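Local coordinates for protein DNA polymerase (Bacillus phage phi29, PDB 2PY5) that replicates the phage genome from a protein primer by processive strand displacement and proofreads the new DNA with a 3'-5' exonuclease, at residues 46-51 against 72-77; 77-82 against 105-110; 228-233 against 439-444; 252-257 against 455-460. The protein carries 2 engineered substitutions. One frame throughout, in Å; residues are numbered along the deposited sequence.

Contact 1 (46-51 against 72-77); sequences EFMAWV and NWLERN
The indole of Trp-73 is covered on both faces: Met-48 lies over one, and the amide of Asn-77, from Trp-73's own segment, lies over the other. At the rim, NE1 is hydrogen-bonded to Asp-45 OD1. The contact is a helix-helix packing in the exonuclease domain, where helices 44-54 and 63-76 both rest on Ile-105 of the mixed beta sheet, through Val-51 and Leu-74 respectively.

Met-48 meets the ring with most of its length. CB sits almost on the normal of the six-membered ring, 3.5 Å from its centroid, as a CH-pi contact, while CG lies 3.6 Å from Trp-73 CD2. Because the Met-48 chain bends at chi2 (-59°) and again at chi3 (-61°), it curls back and brings CE down beside Trp-73 CE3, at 3.6 Å. The sulfur takes the oblique place between these carbons, with SD 5.0 Å from the six-membered-ring centroid, a Met-aromatic contact. The same methyl touches the neighbouring leucine, Met-48 CE to Leu-74 CD2 being 4.1 Å. A slender, flexible and polarisable methionine suits this place because it can follow the broad aromatic surface closely. Leu-44 and Leu-52 add apolar neighbours to the indole from the first helix.

On the far face, Asn-77 ND2 stands 3.2 Å above the ring plane, offset toward the rim. It is held there by its bond to Trp-73 O, 2.9 Å long with an N-H...O angle of 165°; Arg-76 N donates to this same Trp-73 O from the other face of the carbonyl plane.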
# COMPACT_ATOMS: atom_id res chain seq x y z
N GLU F 46 15.45 -25.14 17.71
CA GLU F 46 14.41 -25.38 18.70
C GLU F 46 13.06 -24.87 18.19
O GLU F 46 12.04 -25.57 18.32
CB GLU F 46 14.78 -24.66 19.99
CG GLU F 46 13.87 -24.97 21.13
CD GLU F 46 14.39 -24.39 22.41
OE1 GLU F 46 14.12 -23.20 22.67
OE2 GLU F 46 15.11 -25.12 23.14
N PHE F 47 13.06 -23.66 17.64
CA PHE F 47 11.83 -23.05 17.11
C PHE F 47 11.24 -23.94 16.01
O PHE F 47 10.03 -24.24 16.00
CB PHE F 47 12.11 -21.67 16.53
CG PHE F 47 10.88 -21.02 15.91
CD1 PHE F 47 9.89 -20.48 16.74
CD2 PHE F 47 10.72 -20.94 14.53
CE1 PHE F 47 8.74 -19.91 16.19
CE2 PHE F 47 9.57 -20.35 13.99
CZ PHE F 47 8.59 -19.83 14.83
N MET F 48 12.08 -24.33 15.07
CA MET F 48 11.60 -25.09 13.91
C MET F 48 11.11 -26.50 14.30
O MET F 48 10.17 -27.03 13.69
CB MET F 48 12.68 -25.17 12.82
CG MET F 48 12.94 -23.82 12.19
SD MET F 48 11.50 -23.05 11.42
CE MET F 48 11.05 -24.26 10.15
N ALA F 49 11.73 -27.13 15.29
CA ALA F 49 11.21 -28.39 15.80
C ALA F 49 9.75 -28.21 16.27
O ALA F 49 8.91 -29.05 15.99
CB ALA F 49 12.09 -28.94 16.95
N TRP F 50 9.48 -27.10 16.95
CA TRP F 50 8.14 -26.75 17.40
C TRP F 50 7.22 -26.51 16.19
O TRP F 50 6.09 -27.04 16.14
CB TRP F 50 8.20 -25.52 18.32
CG TRP F 50 6.85 -24.96 18.66
CD1 TRP F 50 5.99 -25.42 19.61
CD2 TRP F 50 6.22 -23.82 18.05
NE1 TRP F 50 4.85 -24.65 19.62
CE2 TRP F 50 4.97 -23.66 18.68
CE3 TRP F 50 6.59 -22.92 17.04
CZ2 TRP F 50 4.08 -22.65 18.32
CZ3 TRP F 50 5.70 -21.91 16.68
CH2 TRP F 50 4.46 -21.78 17.34
N VAL F 51 7.70 -25.73 15.23
CA VAL F 51 6.94 -25.47 13.99
C VAL F 51 6.48 -26.79 13.36
O VAL F 51 5.33 -26.91 12.93
CB VAL F 51 7.77 -24.68 12.95
CG1 VAL F 51 7.04 -24.62 11.59
CG2 VAL F 51 8.13 -23.29 13.46
N ASN F 72 15.86 -20.76 4.54
CA ASN F 72 17.25 -21.18 4.70
C ASN F 72 17.35 -22.42 5.60
O ASN F 72 18.12 -23.33 5.33
CB ASN F 72 18.10 -20.04 5.28
CG ASN F 72 18.68 -19.14 4.21
OD1 ASN F 72 18.05 -18.13 3.80
ND2 ASN F 72 19.84 -19.49 3.72
N TRP F 73 16.56 -22.47 6.67
CA TRP F 73 16.59 -23.63 7.56
C TRP F 73 16.00 -24.86 6.87
O TRP F 73 16.60 -25.93 6.89
CB TRP F 73 15.84 -23.34 8.86
CG TRP F 73 15.92 -24.44 9.89
CD1 TRP F 73 16.82 -24.52 10.92
CD2 TRP F 73 15.10 -25.62 9.98
NE1 TRP F 73 16.61 -25.66 11.64
CE2 TRP F 73 15.57 -26.36 11.10
CE3 TRP F 73 14.02 -26.12 9.25
CZ2 TRP F 73 14.99 -27.57 11.48
CZ3 TRP F 73 13.44 -27.30 9.63
CH2 TRP F 73 13.94 -28.03 10.74
N LEU F 74 14.84 -24.69 6.24
CA LEU F 74 14.16 -25.79 5.61
C LEU F 74 15.08 -26.49 4.62
O LEU F 74 15.21 -27.69 4.64
CB LEU F 74 12.86 -25.33 4.92
CG LEU F 74 11.73 -24.93 5.86
CD1 LEU F 74 10.68 -24.14 5.10
CD2 LEU F 74 11.09 -26.16 6.50
N GLU F 75 15.76 -25.69 3.79
CA GLU F 75 16.64 -26.20 2.74
C GLU F 75 17.85 -26.96 3.28
O GLU F 75 18.41 -27.79 2.57
CB GLU F 75 17.11 -25.04 1.85
CG GLU F 75 15.98 -24.47 0.97
CD GLU F 75 15.69 -25.34 -0.24
OE1 GLU F 75 16.63 -26.03 -0.72
OE2 GLU F 75 14.54 -25.33 -0.73
N ARG F 76 18.25 -26.67 4.52
CA ARG F 76 19.38 -27.36 5.14
C ARG F 76 18.97 -28.51 6.06
O ARG F 76 19.83 -29.21 6.61
CB ARG F 76 20.22 -26.36 5.92
CG ARG F 76 20.96 -25.36 5.04
CD ARG F 76 21.60 -24.32 5.89
NE ARG F 76 22.50 -23.44 5.14
CZ ARG F 76 22.08 -22.41 4.40
NH1 ARG F 76 20.80 -22.12 4.30
NH2 ARG F 76 22.96 -21.66 3.76
N ASN F 77 17.68 -28.71 6.22
CA ASN F 77 17.16 -29.65 7.19
C ASN F 77 16.16 -30.62 6.57
O ASN F 77 15.25 -31.11 7.26
CB ASN F 77 16.58 -28.89 8.37
CG ASN F 77 17.65 -28.37 9.30
OD1 ASN F 77 18.11 -29.09 10.21
ND2 ASN F 77 18.09 -27.13 9.07

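Contact 2 (77-82 against 105-110); sequences NGFKWS and ICLGYK
Apolar packing carries this contact, and all the close contacts are made by the ring of Phe-79. Its atom CE2 lies 3.7 Å from Ile-105 CG2, the branch methyl, which approaches the ring obliquely; the two side chains cross at about a right angle. One atom further round, Phe-79 CZ meets Leu-107 CD1 at 3.9 Å, with this methyl at the ring edge and near its plane. Ile-105 and Leu-107 are two residues apart on strand 100-110, so the far end of the phenyl ring bridges the side chains of residues i and i+2. In Phe-79, CG stands opposite the carbonyl carbon and beside the backbone N (chi1 -70°), which sends the ring toward the strand.

A weaker polar element joins in at the same edge, where Phe-79 CE2 is 4.0 Å from Cys-106 O. The slightly positive rim hydrogens of a phenyl ring make it a tolerable neighbour for a carbonyl oxygen.

The two segments are not paired directly; in the exonuclease sheet, strand 89-94 lies between them, with Lys-80 paired to Tyr-90 and Cys-106 to Thr-89. Leu-107 and Gly-108 together face Ile-115 in a classic beta bulge.

Leu-52 of helix 44-54 touches both Phe-79 and Ile-105, so the cluster is roofed by that helix. Phe-79, just before strand 80-81, touches Tyr-90 of strand 89-94 and reaches strand 100-110 beyond it. The chemistry is consistent with an attachment held by shape and by burial of apolar surface, without needing a directional bond.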
# COMPACT_ATOMS: atom_id res chain seq x y z
N ASN F 77 17.68 -28.71 6.22
CA ASN F 77 17.16 -29.65 7.19
C ASN F 77 16.16 -30.62 6.57
O ASN F 77 15.25 -31.11 7.26
CB ASN F 77 16.58 -28.89 8.37
CG ASN F 77 17.65 -28.37 9.30
OD1 ASN F 77 18.11 -29.09 10.21
ND2 ASN F 77 18.09 -27.13 9.07
N GLY F 78 16.36 -30.89 5.29
CA GLY F 78 15.70 -32.00 4.61
C GLY F 78 14.40 -31.69 3.91
O GLY F 78 13.69 -32.62 3.49
N PHE F 79 14.08 -30.40 3.75
CA PHE F 79 12.86 -29.98 3.06
C PHE F 79 13.20 -29.34 1.73
O PHE F 79 14.06 -28.47 1.67
CB PHE F 79 12.06 -28.99 3.91
CG PHE F 79 11.43 -29.60 5.12
CD1 PHE F 79 12.18 -29.82 6.26
CD2 PHE F 79 10.10 -29.98 5.11
CE1 PHE F 79 11.62 -30.39 7.38
CE2 PHE F 79 9.54 -30.56 6.22
CZ PHE F 79 10.29 -30.76 7.36
N LYS F 80 12.51 -29.75 0.68
CA LYS F 80 12.63 -29.09 -0.61
C LYS F 80 11.30 -28.45 -0.99
O LYS F 80 10.25 -28.78 -0.44
CB LYS F 80 13.06 -30.07 -1.69
CG LYS F 80 12.05 -31.11 -2.09
N TRP F 81 11.36 -27.54 -1.95
CA TRP F 81 10.16 -26.88 -2.45
C TRP F 81 9.31 -27.84 -3.28
O TRP F 81 9.83 -28.60 -4.13
CB TRP F 81 10.52 -25.65 -3.30
CG TRP F 81 9.35 -24.79 -3.61
CD1 TRP F 81 8.87 -23.79 -2.85
CD2 TRP F 81 8.52 -24.84 -4.79
NE1 TRP F 81 7.77 -23.21 -3.46
CE2 TRP F 81 7.54 -23.84 -4.64
CE3 TRP F 81 8.51 -25.64 -5.93
CZ2 TRP F 81 6.55 -23.62 -5.62
CZ3 TRP F 81 7.53 -25.41 -6.90
CH2 TRP F 81 6.57 -24.41 -6.72
N SER F 82 8.00 -27.80 -3.06
CA SER F 82 7.05 -28.51 -3.91
C SER F 82 5.72 -27.78 -3.92
O SER F 82 5.23 -27.40 -2.86
CB SER F 82 6.84 -29.93 -3.40
OG SER F 82 5.74 -30.54 -4.07
N ILE F 105 4.43 -25.76 5.26
CA ILE F 105 5.39 -26.82 5.47
C ILE F 105 4.64 -28.12 5.70
O ILE F 105 3.88 -28.24 6.67
CB ILE F 105 6.29 -26.51 6.69
CG1 ILE F 105 7.02 -25.17 6.51
CG2 ILE F 105 7.29 -27.66 6.95
CD1 ILE F 105 7.57 -24.61 7.80
N CYS F 106 4.84 -29.08 4.80
CA CYS F 106 4.10 -30.34 4.81
C CYS F 106 4.93 -31.45 5.41
O CYS F 106 5.99 -31.77 4.88
CB CYS F 106 3.77 -30.75 3.38
SG CYS F 106 2.87 -32.29 3.26
N LEU F 107 4.44 -32.08 6.47
CA LEU F 107 5.11 -33.24 7.04
C LEU F 107 4.64 -34.55 6.41
O LEU F 107 5.41 -35.52 6.33
CB LEU F 107 4.91 -33.26 8.56
CG LEU F 107 5.72 -32.25 9.37
CD1 LEU F 107 7.21 -32.46 9.15
CD2 LEU F 107 5.31 -30.79 9.09
N GLY F 108 3.40 -34.58 5.94
CA GLY F 108 2.83 -35.76 5.33
C GLY F 108 1.50 -36.00 6.00
O GLY F 108 0.82 -35.04 6.36
N TYR F 109 1.16 -37.28 6.15
CA TYR F 109 -0.09 -37.70 6.78
C TYR F 109 0.17 -38.68 7.92
O TYR F 109 1.05 -39.54 7.84
CB TYR F 109 -1.01 -38.35 5.73
CG TYR F 109 -1.44 -37.41 4.62
CD1 TYR F 109 -0.67 -37.25 3.48
CD2 TYR F 109 -2.63 -36.69 4.72
CE1 TYR F 109 -1.06 -36.38 2.47
CE2 TYR F 109 -3.03 -35.83 3.70
CZ TYR F 109 -2.24 -35.68 2.58
OH TYR F 109 -2.63 -34.82 1.56
N LYS F 110 -0.62 -38.54 8.99
CA LYS F 110 -0.66 -39.52 10.07
C LYS F 110 -2.11 -39.90 10.29
O LYS F 110 -2.93 -39.04 10.65
CB LYS F 110 -0.10 -38.95 11.37
CG LYS F 110 1.38 -38.64 11.32
CD LYS F 110 1.93 -38.36 12.72
CE LYS F 110 3.33 -37.76 12.64
NZ LYS F 110 4.03 -37.69 13.97

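Contact 3 (228-233 against 439-444); sequences GGFTWL and YTTITA. With EDO (1,2-ethanediol), chain X.
Phe-230 has the most surface buried here, and it presents a whole ring face to helix 427-447. Ile-442 CG1 stands over the centre of that face, 3.7 Å from the Phe-230 ring centroid and 12° off the normal, a well-placed CH-pi contact. The isoleucine chain then runs on toward the CG-CD1 side of the ring, so that its terminal CD1 comes within 3.8 Å of Phe-230 CD1. With CG of Phe-230 opposite its backbone N (chi1 -179°), the phenyl group extends from the chain toward the helix, and the two side chains cross at about a right angle. The pairing suits both residues, since the flat ring accepts a methylene at its centre and the unbranched arm of the isoleucine offers one.

Thr-441, third in buried area, brings its methyl in obliquely, with CG2 4.3 Å from Phe-230 CD2. Its two branches divide the work: CG2 joins the apolar cluster, while OG1 donates to Thr-457 O and so avoids burying an unpaired hydroxyl.

Two residues on, Thr-443 OG1 donates to Tyr-439 O at 2.7 Å, and an ethanediol, probably from the crystallisation liquor, donates to Thr-443 O.

Gly-228 and Gly-229 end the YxGG sequence that joins the exonuclease and polymerisation domains, and Gly-228 O accepts from Arg-438 NH1. Beyond this linker, Phe-230 leads into strand 231-233, which pairs with strand 452-456 of the polymerase sheet. Helix 427-447 packs beside it, with Leu-335 and His-339 of helix 330-339 against Ile-442 and Trp-483 of strand 483-489 against Thr-441.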
# COMPACT_ATOMS: atom_id res chain seq x y z
N GLY F 228 -2.57 4.95 -11.21
CA GLY F 228 -2.74 5.28 -9.80
C GLY F 228 -2.96 6.76 -9.58
O GLY F 228 -3.53 7.47 -10.42
N GLY F 229 -2.48 7.25 -8.45
CA GLY F 229 -2.72 8.62 -8.06
C GLY F 229 -1.95 9.65 -8.86
O GLY F 229 -0.89 9.36 -9.42
N PHE F 230 -2.48 10.87 -8.87
CA PHE F 230 -1.84 12.01 -9.53
C PHE F 230 -0.91 12.71 -8.52
O PHE F 230 -1.36 13.30 -7.52
CB PHE F 230 -2.90 12.99 -10.03
CG PHE F 230 -2.32 14.18 -10.74
CD1 PHE F 230 -1.78 14.04 -12.00
CD2 PHE F 230 -2.31 15.43 -10.13
CE1 PHE F 230 -1.21 15.14 -12.64
CE2 PHE F 230 -1.76 16.51 -10.76
CZ PHE F 230 -1.22 16.36 -12.03
N THR F 231 0.38 12.66 -8.80
CA THR F 231 1.38 13.30 -7.95
C THR F 231 2.26 14.16 -8.85
O THR F 231 2.90 13.66 -9.76
CB THR F 231 2.26 12.24 -7.23
OG1 THR F 231 1.42 11.30 -6.53
CG2 THR F 231 3.21 12.89 -6.27
N TRP F 232 2.32 15.46 -8.55
CA TRP F 232 2.92 16.44 -9.45
C TRP F 232 3.39 17.66 -8.69
O TRP F 232 2.65 18.23 -7.89
CB TRP F 232 1.89 16.87 -10.50
CG TRP F 232 2.30 18.00 -11.39
CD1 TRP F 232 3.20 17.95 -12.42
CD2 TRP F 232 1.84 19.35 -11.33
NE1 TRP F 232 3.30 19.17 -13.01
CE2 TRP F 232 2.49 20.06 -12.36
CE3 TRP F 232 0.95 20.03 -10.50
CZ2 TRP F 232 2.26 21.40 -12.59
CZ3 TRP F 232 0.73 21.38 -10.73
CH2 TRP F 232 1.38 22.05 -11.76
N LEU F 233 4.63 18.07 -8.98
CA LEU F 233 5.20 19.32 -8.48
C LEU F 233 5.34 20.32 -9.62
O LEU F 233 5.98 20.03 -10.65
CB LEU F 233 6.58 19.06 -7.87
CG LEU F 233 7.34 20.26 -7.33
CD1 LEU F 233 6.57 21.03 -6.29
CD2 LEU F 233 8.71 19.82 -6.79
N TYR F 439 -9.33 12.85 -11.53
CA TYR F 439 -10.17 13.94 -12.02
C TYR F 439 -10.48 14.92 -10.89
O TYR F 439 -10.42 16.14 -11.05
CB TYR F 439 -11.46 13.37 -12.61
CG TYR F 439 -12.45 14.39 -13.06
CD1 TYR F 439 -12.41 14.91 -14.34
CD2 TYR F 439 -13.44 14.87 -12.19
CE1 TYR F 439 -13.30 15.86 -14.75
CE2 TYR F 439 -14.34 15.82 -12.60
CZ TYR F 439 -14.27 16.32 -13.88
OH TYR F 439 -15.17 17.28 -14.33
N THR F 440 -10.85 14.37 -9.73
CA THR F 440 -11.19 15.20 -8.59
C THR F 440 -10.05 16.14 -8.22
O THR F 440 -10.26 17.35 -8.01
CB THR F 440 -11.53 14.35 -7.39
OG1 THR F 440 -12.67 13.52 -7.72
CG2 THR F 440 -11.84 15.22 -6.18
N THR F 441 -8.84 15.59 -8.14
CA THR F 441 -7.68 16.36 -7.72
C THR F 441 -7.17 17.32 -8.81
O THR F 441 -6.93 18.49 -8.55
CB THR F 441 -6.61 15.39 -7.25
OG1 THR F 441 -7.10 14.76 -6.06
CG2 THR F 441 -5.25 16.10 -7.01
N ILE F 442 -7.06 16.83 -10.03
CA ILE F 442 -6.59 17.64 -11.15
C ILE F 442 -7.51 18.83 -11.40
O ILE F 442 -7.03 19.96 -11.64
CB ILE F 442 -6.43 16.80 -12.43
CG1 ILE F 442 -5.33 15.77 -12.22
CG2 ILE F 442 -6.14 17.70 -13.63
CD1 ILE F 442 -5.30 14.67 -13.28
N THR F 443 -8.83 18.62 -11.34
CA THR F 443 -9.75 19.72 -11.64
C THR F 443 -9.70 20.82 -10.56
O THR F 443 -9.76 22.01 -10.90
CB THR F 443 -11.19 19.23 -11.87
OG1 THR F 443 -11.68 18.54 -10.73
CG2 THR F 443 -11.26 18.31 -13.08
N ALA F 444 -9.54 20.43 -9.30
CA ALA F 444 -9.41 21.42 -8.22
C ALA F 444 -8.09 22.16 -8.35
O ALA F 444 -8.05 23.38 -8.26
CB ALA F 444 -9.53 20.77 -6.86
C1 EDO X . -10.79 22.40 -15.34
O1 EDO X . -10.65 23.39 -16.37
C2 EDO X . -11.76 22.87 -14.27
O2 EDO X . -11.13 23.04 -12.99

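Contact 4 (252-257 against 455-460); sequences SLYPAQ and CDTDSI. With EDO (1,2-ethanediol), chain U; EDO (1,2-ethanediol), chain T.
Thr-457 meets Leu-253 from the corner of a classic gamma turn, an uncommon backbone shape with positive phi (72°) and negative psi (-70°). The turn is closed by Asp-458 N donating to Asp-456 O over 2.7 Å, and Thr-457 O lies 3.4 Å from Leu-253 CD2. Leu-253 CD2 thus rests on a carbonyl oxygen as well as on Thr-457 CG2, at 3.8 Å. That same threonine methyl is touched by Tyr-254 OH, also at 3.8 Å, the two side chains crossing at about a right angle.

Asp-458 shows two sides. The backbone brings its CB against Leu-253 CB, at 3.7 Å, and chi1 (55°) swings the carboxylate toward Asp-249 and a water; OD1 accepts from this water, which in turn accepts from Leu-253 N in the first turn of helix 253-260.

The turn belongs to the YCDTD motif of B-family polymerases, at the tip of the hairpin of strands 452-456 and 459-463. Asp-456 and Asp-458, with Asp-249 and Val-250, form the site of the catalytic magnesium. Here an ethanediol, probably from the crystallisation liquor, lies by Asp-458, and Asp-456 OD2 is salt-bridged to Lys-498. Tyr-254 contributes to the nucleotide-binding site and stacks on Tyr-390; both probably take part in nucleotide selection. Leu-253 CD2 also lies over one face of the Tyr-254 ring, toward its rim.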
# COMPACT_ATOMS: atom_id res chain seq x y z
N SER F 252 -11.64 11.20 2.39
CA SER F 252 -11.78 9.83 1.89
C SER F 252 -11.95 9.76 0.37
O SER F 252 -12.97 9.31 -0.14
CB SER F 252 -12.90 9.12 2.62
OG SER F 252 -12.58 9.01 4.01
N LEU F 253 -10.89 10.17 -0.34
CA LEU F 253 -10.91 10.26 -1.81
C LEU F 253 -11.55 9.05 -2.52
O LEU F 253 -12.48 9.22 -3.31
CB LEU F 253 -9.48 10.46 -2.32
CG LEU F 253 -9.29 10.54 -3.85
CD1 LEU F 253 -9.71 11.87 -4.35
CD2 LEU F 253 -7.84 10.24 -4.20
N TYR F 254 -11.04 7.86 -2.26
CA TYR F 254 -11.45 6.70 -3.05
C TYR F 254 -12.85 6.25 -2.68
O TYR F 254 -13.70 6.12 -3.57
CB TYR F 254 -10.41 5.59 -2.97
CG TYR F 254 -9.16 5.91 -3.77
CD1 TYR F 254 -7.94 6.12 -3.15
CD2 TYR F 254 -9.19 6.02 -5.16
CE1 TYR F 254 -6.79 6.43 -3.90
CE2 TYR F 254 -8.07 6.32 -5.89
CZ TYR F 254 -6.89 6.52 -5.27
OH TYR F 254 -5.74 6.81 -6.02
N PRO F 255 -13.14 6.08 -1.37
CA PRO F 255 -14.54 5.83 -1.04
C PRO F 255 -15.51 6.88 -1.58
O PRO F 255 -16.65 6.54 -1.96
CB PRO F 255 -14.54 5.81 0.50
CG PRO F 255 -13.20 5.31 0.85
CD PRO F 255 -12.30 6.02 -0.16
N ALA F 256 -15.11 8.16 -1.60
CA ALA F 256 -15.96 9.21 -2.15
C ALA F 256 -16.27 8.96 -3.63
O ALA F 256 -17.41 9.14 -4.05
CB ALA F 256 -15.34 10.58 -1.96
N GLN F 257 -15.28 8.55 -4.41
CA GLN F 257 -15.55 8.25 -5.83
C GLN F 257 -16.51 7.07 -5.98
O GLN F 257 -17.45 7.08 -6.79
CB GLN F 257 -14.28 7.98 -6.63
CG GLN F 257 -13.18 9.00 -6.49
CD GLN F 257 -13.66 10.40 -6.51
OE1 GLN F 257 -14.30 10.85 -7.47
NE2 GLN F 257 -13.36 11.14 -5.44
N CYS F 455 0.52 18.57 -6.05
CA CYS F 455 -0.57 17.64 -5.82
C CYS F 455 -0.01 16.29 -5.43
O CYS F 455 0.99 15.85 -6.01
CB CYS F 455 -1.37 17.43 -7.10
SG CYS F 455 -2.11 18.91 -7.79
N ASP F 456 -0.67 15.61 -4.51
CA ASP F 456 -0.39 14.20 -4.28
C ASP F 456 -1.64 13.42 -3.94
O ASP F 456 -2.06 13.36 -2.78
CB ASP F 456 0.64 13.98 -3.18
CG ASP F 456 1.01 12.50 -3.03
OD1 ASP F 456 0.64 11.70 -3.93
OD2 ASP F 456 1.68 12.13 -2.03
N THR F 457 -2.23 12.84 -4.99
CA THR F 457 -3.30 11.86 -4.90
C THR F 457 -4.61 12.45 -4.48
O THR F 457 -5.52 12.53 -5.30
CB THR F 457 -2.93 10.64 -4.04
OG1 THR F 457 -1.75 10.05 -4.57
CG2 THR F 457 -4.05 9.58 -4.07
N ASP F 458 -4.70 12.87 -3.22
CA ASP F 458 -5.93 13.44 -2.64
C ASP F 458 -5.68 14.81 -2.06
O ASP F 458 -6.52 15.34 -1.37
CB ASP F 458 -6.51 12.51 -1.53
CG ASP F 458 -5.52 12.19 -0.44
OD1 ASP F 458 -5.83 11.33 0.43
OD2 ASP F 458 -4.41 12.78 -0.44
N SER F 459 -4.53 15.42 -2.37
CA SER F 459 -4.17 16.65 -1.69
C SER F 459 -3.64 17.67 -2.67
O SER F 459 -2.96 17.32 -3.63
CB SER F 459 -3.12 16.40 -0.62
OG SER F 459 -3.60 15.46 0.33
N ILE F 460 -4.00 18.92 -2.44
CA ILE F 460 -3.44 20.03 -3.21
C ILE F 460 -2.83 21.06 -2.25
O ILE F 460 -3.38 21.36 -1.20
CB ILE F 460 -4.46 20.72 -4.15
CG1 ILE F 460 -5.64 21.33 -3.39
CG2 ILE F 460 -4.94 19.69 -5.20
CD1 ILE F 460 -6.63 22.06 -4.31
C1 EDO U . -1.98 10.70 -0.52
O1 EDO U . -1.73 9.33 -0.22
C2 EDO U . -1.81 11.58 0.72
O2 EDO U . -1.29 12.88 0.40
C1 EDO T . -15.48 13.86 -5.29
O1 EDO T . -14.53 13.67 -4.24
C2 EDO T . -16.64 12.87 -5.17
O2 EDO T . -17.37 13.09 -3.95
O HOH W 1 -8.52 11.19 1.06

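In the fold
Contacts 1 and 2 lie in the exonuclease domain, with centres about 11 Å apart. They share Asn-77, and Ile-105 packs on Val-51 and Leu-74, so both build one apolar layer between helices and sheet. Contacts 3 and 4 form a second pair in the polymerase domain, with centres about 8 Å apart, joined by the neighbouring strands 231-233 and 452-456: Phe-230 O and Thr-457 N, 2.7 Å apart, are probably hydrogen-bonded. The pairs stand on opposite sides of the chain's centre, their nearest atoms about 31 to 35 Å apart. Contacts 1 to 3 are buried and rely on aromatic rings; contact 4, only partly buried at the metal site, mixes carboxylate, water and leucine.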